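Side-chain contacts in decaprenyl diphosphate synthase (Rhodobacter capsulatus, PDB 3MZV), which probably builds long-chain all-trans prenyl diphosphates for quinone side chains by adding isopentenyl diphosphate units to farnesyl diphosphate with the help of magnesium: residues Pro42-His47 and Pro106-Leu111; Gly209-Ile214 and Thr302-Lys307. All coordinates share one frame; numbering follows the deposited sequence.

Contact 1: residues Pro42-His47 and Pro106-Leu111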
loop_
_atom_site.group_PDB
_atom_site.type_symbol
_atom_site.label_atom_id
_atom_site.label_comp_id
_atom_site.label_asym_id
_atom_site.label_seq_id
_atom_site.Cartn_x
_atom_site.Cartn_y
_atom_site.Cartn_z
ATOM N N PRO B 42 -10.492 -1.466 -11.641
ATOM C CA PRO B 42 -10.500 -2.798 -12.266
ATOM C C PRO B 42 -9.919 -2.794 -13.702
ATOM O O PRO B 42 -9.270 -3.768 -14.107
ATOM C CB PRO B 42 -11.996 -3.166 -12.270
ATOM C CG PRO B 42 -12.696 -1.858 -12.291
ATOM C CD PRO B 42 -11.861 -0.998 -11.364
ATOM N N GLU B 43 -10.137 -1.713 -14.464
ATOM C CA GLU B 43 -9.450 -1.579 -15.770
ATOM C C GLU B 43 -7.956 -1.773 -15.596
ATOM O O GLU B 43 -7.363 -2.597 -16.283
ATOM C CB GLU B 43 -9.700 -0.221 -16.442
ATOM C CG GLU B 43 -10.926 -0.193 -17.344
ATOM C CD GLU B 43 -11.542 1.201 -17.446
ATOM O OE1 GLU B 43 -10.779 2.158 -17.733
ATOM O OE2 GLU B 43 -12.774 1.322 -17.210
ATOM N N VAL B 44 -7.353 -1.020 -14.676
ATOM C CA VAL B 44 -5.909 -1.168 -14.400
ATOM C C VAL B 44 -5.536 -2.570 -13.864
ATOM O O VAL B 44 -4.526 -3.157 -14.269
ATOM C CB VAL B 44 -5.407 -0.093 -13.399
ATOM C CG1 VAL B 44 -3.946 -0.364 -13.000
ATOM C CG2 VAL B 44 -5.578 1.331 -13.993
ATOM N N THR B 45 -6.345 -3.091 -12.944
ATOM C CA THR B 45 -6.104 -4.428 -12.368
ATOM C C THR B 45 -6.233 -5.539 -13.415
ATOM O O THR B 45 -5.381 -6.442 -13.478
ATOM C CB THR B 45 -7.079 -4.757 -11.201
ATOM O OG1 THR B 45 -7.204 -3.625 -10.322
ATOM C CG2 THR B 45 -6.567 -5.983 -10.429
ATOM N N ALA B 46 -7.317 -5.470 -14.201
ATOM C CA ALA B 46 -7.509 -6.348 -15.342
ATOM C C ALA B 46 -6.220 -6.408 -16.133
ATOM O O ALA B 46 -5.681 -7.481 -16.368
ATOM C CB ALA B 46 -8.663 -5.835 -16.252
ATOM N N HIS B 47 -5.717 -5.229 -16.492
ATOM C CA HIS B 47 -4.571 -5.074 -17.400
ATOM C C HIS B 47 -3.272 -5.721 -16.888
ATOM O O HIS B 47 -2.412 -6.088 -17.686
ATOM C CB HIS B 47 -4.362 -3.571 -17.731
ATOM C CG HIS B 47 -3.180 -3.292 -18.608
ATOM N ND1 HIS B 47 -3.258 -3.273 -19.987
ATOM C CD2 HIS B 47 -1.885 -3.023 -18.301
ATOM C CE1 HIS B 47 -2.063 -3.011 -20.490
ATOM N NE2 HIS B 47 -1.212 -2.855 -19.490
ATOM N N PRO B 106 2.821 -2.634 -22.345
ATOM C CA PRO B 106 3.052 -1.385 -21.599
ATOM C C PRO B 106 2.542 -1.446 -20.143
ATOM O O PRO B 106 1.510 -2.089 -19.847
ATOM C CB PRO B 106 2.282 -0.330 -22.405
ATOM C CG PRO B 106 1.250 -1.111 -23.192
ATOM C CD PRO B 106 1.890 -2.442 -23.477
ATOM N N THR B 107 3.281 -0.785 -19.256
ATOM C CA THR B 107 2.991 -0.800 -17.822
ATOM C C THR B 107 1.800 0.073 -17.531
ATOM O O THR B 107 1.472 0.962 -18.332
ATOM C CB THR B 107 4.176 -0.252 -17.000
ATOM O OG1 THR B 107 4.470 1.094 -17.418
ATOM C CG2 THR B 107 5.396 -1.134 -17.162
ATOM N N ALA B 108 1.172 -0.160 -16.372
ATOM C CA ALA B 108 0.026 0.623 -15.954
ATOM C C ALA B 108 0.422 2.090 -15.846
ATOM O O ALA B 108 -0.319 2.960 -16.296
ATOM C CB ALA B 108 -0.535 0.117 -14.619
ATOM N N ASN B 109 1.588 2.359 -15.254
ATOM C CA ASN B 109 2.051 3.758 -15.051
ATOM C C ASN B 109 2.356 4.521 -16.343
ATOM O O ASN B 109 2.137 5.731 -16.401
ATOM C CB ASN B 109 3.257 3.846 -14.091
ATOM C CG ASN B 109 4.345 2.861 -14.425
ATOM O OD1 ASN B 109 4.193 1.657 -14.191
ATOM N ND2 ASN B 109 5.469 3.362 -14.964
ATOM N N LEU B 110 2.858 3.807 -17.353
ATOM C CA LEU B 110 3.032 4.349 -18.714
ATOM C C LEU B 110 1.669 4.603 -19.377
ATOM O O LEU B 110 1.339 5.735 -19.774
ATOM C CB LEU B 110 3.865 3.381 -19.561
ATOM N N LEU B 111 0.863 3.546 -19.458
ATOM C CA LEU B 111 -0.474 3.616 -20.061
ATOM C C LEU B 111 -1.360 4.696 -19.406
ATOM O O LEU B 111 -2.132 5.384 -20.093
ATOM C CB LEU B 111 -1.145 2.234 -19.975
ATOM C CG LEU B 111 -1.665 1.537 -21.236
ATOM C CD1 LEU B 111 -0.781 1.756 -22.466
ATOM C CD2 LEU B 111 -1.765 0.052 -20.938
#
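H47 reaches from helix 40-49 to the backbone of P106, and its side chain can be followed atom by atom. The CB leaves the helix in the direction of the other segment, and CG stands anti to the backbone N (chi1 178°), which sends the imidazole outward from the helix to span the gap. CD2 and CE1 of H47, the two ring carbons bonded to NE2, lie 3.8 and 3.7 Å from P106 O. Between them, at the tip, NE2 donates a hydrogen bond to P106 O at 2.9 Å. The bond is nearly straight at the hydrogen (173°), and the oxygen lies in the ring plane, so the ring meets it with its edge. The modelled approach of L111 to this imidazole is too short to be trusted.

The carbonyl that accepts this bond ends a tiny two-stranded hairpin, 101-102 with 105-106, from which the chain turns at once into the short helix 108-111. T107 is the N-cap: its OG1 accepts from L110 N at 3.2 Å and also bonds to S99 O. T107 and N109 both touch D94, which belongs to the first aspartate-rich motif (DDxxD) of this synthase family, at the end of helix 74-96.

One turn earlier on helix 40-49, the contact is apolar. CG1 of V44, the branch anti to the backbone N, meets CB of A108 at 3.8 Å where the two backbones come nearest, and L91 of helix 74-96 touches both residues.

Contact 2: residues Gly209-Ile214 and Thr302-Lys307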
loop_
_atom_site.group_PDB
_atom_site.type_symbol
_atom_site.label_atom_id
_atom_site.label_comp_id
_atom_site.label_asym_id
_atom_site.label_seq_id
_atom_site.Cartn_x
_atom_site.Cartn_y
_atom_site.Cartn_z
ATOM N N GLY B 209 8.416 -22.957 1.266
ATOM C CA GLY B 209 8.142 -21.785 0.515
ATOM C C GLY B 209 9.303 -20.812 0.498
ATOM O O GLY B 209 9.599 -20.243 -0.533
ATOM N N ASP B 210 9.941 -20.609 1.648
ATOM C CA ASP B 210 11.105 -19.727 1.770
ATOM C C ASP B 210 12.220 -20.168 0.817
ATOM O O ASP B 210 12.722 -19.387 0.047
ATOM C CB ASP B 210 11.613 -19.752 3.228
ATOM C CG ASP B 210 12.892 -18.971 3.445
ATOM O OD1 ASP B 210 12.903 -17.719 3.315
ATOM O OD2 ASP B 210 13.909 -19.624 3.778
ATOM N N ALA B 211 12.581 -21.441 0.875
ATOM C CA ALA B 211 13.620 -21.986 -0.019
ATOM C C ALA B 211 13.246 -21.881 -1.514
ATOM O O ALA B 211 14.062 -21.559 -2.380
ATOM C CB ALA B 211 13.934 -23.462 0.374
ATOM N N LEU B 212 12.024 -22.231 -1.858
ATOM C CA LEU B 212 11.609 -22.163 -3.246
ATOM C C LEU B 212 11.673 -20.730 -3.748
ATOM O O LEU B 212 11.999 -20.506 -4.920
ATOM C CB LEU B 212 10.192 -22.741 -3.437
ATOM C CG LEU B 212 9.606 -22.998 -4.826
ATOM C CD1 LEU B 212 10.194 -24.231 -5.423
ATOM C CD2 LEU B 212 8.065 -23.117 -4.669
ATOM N N GLY B 213 11.241 -19.777 -2.923
ATOM C CA GLY B 213 11.215 -18.371 -3.336
ATOM C C GLY B 213 12.624 -17.815 -3.525
ATOM O O GLY B 213 12.892 -17.111 -4.500
ATOM N N ILE B 214 13.522 -18.179 -2.600
ATOM C CA ILE B 214 14.927 -17.881 -2.749
ATOM C C ILE B 214 15.468 -18.457 -4.077
ATOM O O ILE B 214 16.005 -17.696 -4.867
ATOM C CB ILE B 214 15.743 -18.354 -1.582
ATOM C CG1 ILE B 214 15.441 -17.522 -0.365
ATOM C CG2 ILE B 214 17.291 -18.239 -1.934
ATOM C CD1 ILE B 214 15.869 -18.152 0.918
ATOM N N THR B 302 16.855 -25.414 -3.831
ATOM C CA THR B 302 15.771 -26.363 -4.155
ATOM C C THR B 302 15.972 -27.656 -3.371
ATOM O O THR B 302 15.008 -28.314 -3.003
ATOM C CB THR B 302 15.621 -26.671 -5.639
ATOM O OG1 THR B 302 16.773 -27.347 -6.097
ATOM C CG2 THR B 302 15.353 -25.398 -6.468
ATOM N N ASP B 303 17.224 -28.033 -3.087
ATOM C CA ASP B 303 17.469 -29.162 -2.175
ATOM C C ASP B 303 16.896 -28.905 -0.801
ATOM O O ASP B 303 16.254 -29.770 -0.217
ATOM C CB ASP B 303 18.952 -29.450 -1.994
ATOM C CG ASP B 303 19.210 -30.659 -1.102
ATOM O OD1 ASP B 303 18.841 -31.765 -1.505
ATOM O OD2 ASP B 303 19.824 -30.498 -0.013
ATOM N N THR B 304 17.176 -27.727 -0.261
ATOM C CA THR B 304 16.645 -27.336 1.007
ATOM C C THR B 304 15.106 -27.357 0.970
ATOM O O THR B 304 14.503 -27.809 1.899
ATOM C CB THR B 304 17.171 -25.946 1.433
ATOM O OG1 THR B 304 18.607 -26.002 1.479
ATOM C CG2 THR B 304 16.651 -25.567 2.807
ATOM N N ALA B 305 14.492 -26.889 -0.099
ATOM C CA ALA B 305 13.040 -26.889 -0.218
ATOM C C ALA B 305 12.504 -28.298 -0.197
ATOM O O ALA B 305 11.586 -28.621 0.567
ATOM C CB ALA B 305 12.615 -26.183 -1.501
ATOM N N ARG B 306 13.069 -29.151 -1.040
ATOM C CA ARG B 306 12.685 -30.560 -1.101
ATOM C C ARG B 306 12.800 -31.274 0.240
ATOM O O ARG B 306 11.880 -32.003 0.623
ATOM C CB ARG B 306 13.514 -31.262 -2.163
ATOM C CG ARG B 306 13.269 -32.756 -2.265
ATOM C CD ARG B 306 13.823 -33.341 -3.626
ATOM N NE ARG B 306 14.551 -32.298 -4.338
ATOM C CZ ARG B 306 14.105 -31.600 -5.377
ATOM N NH1 ARG B 306 14.879 -30.659 -5.891
ATOM N NH2 ARG B 306 12.937 -31.848 -5.923
ATOM N N LYS B 307 13.858 -31.009 0.995
ATOM C CA LYS B 307 14.025 -31.593 2.365
ATOM C C LYS B 307 12.927 -31.184 3.333
ATOM O O LYS B 307 12.503 -31.952 4.182
ATOM C CB LYS B 307 15.359 -31.179 3.006
ATOM C CG LYS B 307 16.511 -32.188 2.944
ATOM C CD LYS B 307 16.999 -32.432 1.579
ATOM C CE LYS B 307 18.240 -33.387 1.601
ATOM N NZ LYS B 307 18.671 -33.761 0.236
#
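The methyl of A211 stands over the face of the peptide group that joins T304 to A305, with its CB 3.5 Å from A305 N and almost directly above it. The reverse approach is longer: CB of A305 lies over the face of the A211-L212 peptide, 4.0 Å from L212 N. No flat side chain is involved across the contact; the planar groups here are peptides, met on the faces they turn outward from their helices. At the centre the two methyls touch each other, A211 CB to A305 CB at 3.6 Å.

This is alanine-mediated close packing of antiparallel helices. Because each helix offers just a methyl at the crossing, the axes of segments 209-214 and 302-307 approach to 7.8 Å, with 159° between their N-to-C directions, and the CA atoms of A211 and A305 are 4.9 Å apart. Larger groups stand at the margins. CG2 of T304 reaches A211 CB at 4.2 Å on one flank; on another, the L212 side chain, whose CG is anti to its backbone N (chi1 -170°), touches L324, A325 and V328 of helix 316-328.

The one carboxylate paired inside these segments sits on the side turned from the interface: K307 NZ meets D303 OD1 at 2.7 Å, on the syn side and 16° out of the carboxylate plane, a salt bridge one turn apart along helix 290-308. Buried D210 instead pairs with R177, tying helix 199-224 to helix 169-194, while R306 forms a salt bridge with D322 of helix 316-328. Helix 199-224 thus touches helix 169-194 through D210 and I214, and helix 290-308 through A211 and I214, while helix 316-328 touches both L212 and R306.

The two contacts lie on opposite sides of the chain's centre, 32 Å apart between centres and about 22 Å between nearest atoms. Both segments of contact 1 precede both segments of contact 2 along the chain, and the contacts share no helix. Contact 1 joins helix 40-49 to the end of the hairpin and the short helix 108-111 that follows it; contact 2 joins helix 199-224 to helix 290-308, near the C-terminus. Helices 74-96 and 199-224 carry, at or across their C-terminal ends, the aspartate-rich motifs by which enzymes of this family bind magnesium and diphosphate. The pair illustrates how distant parts of one almost entirely helical synthase fold pack against the elements that carry those motifs.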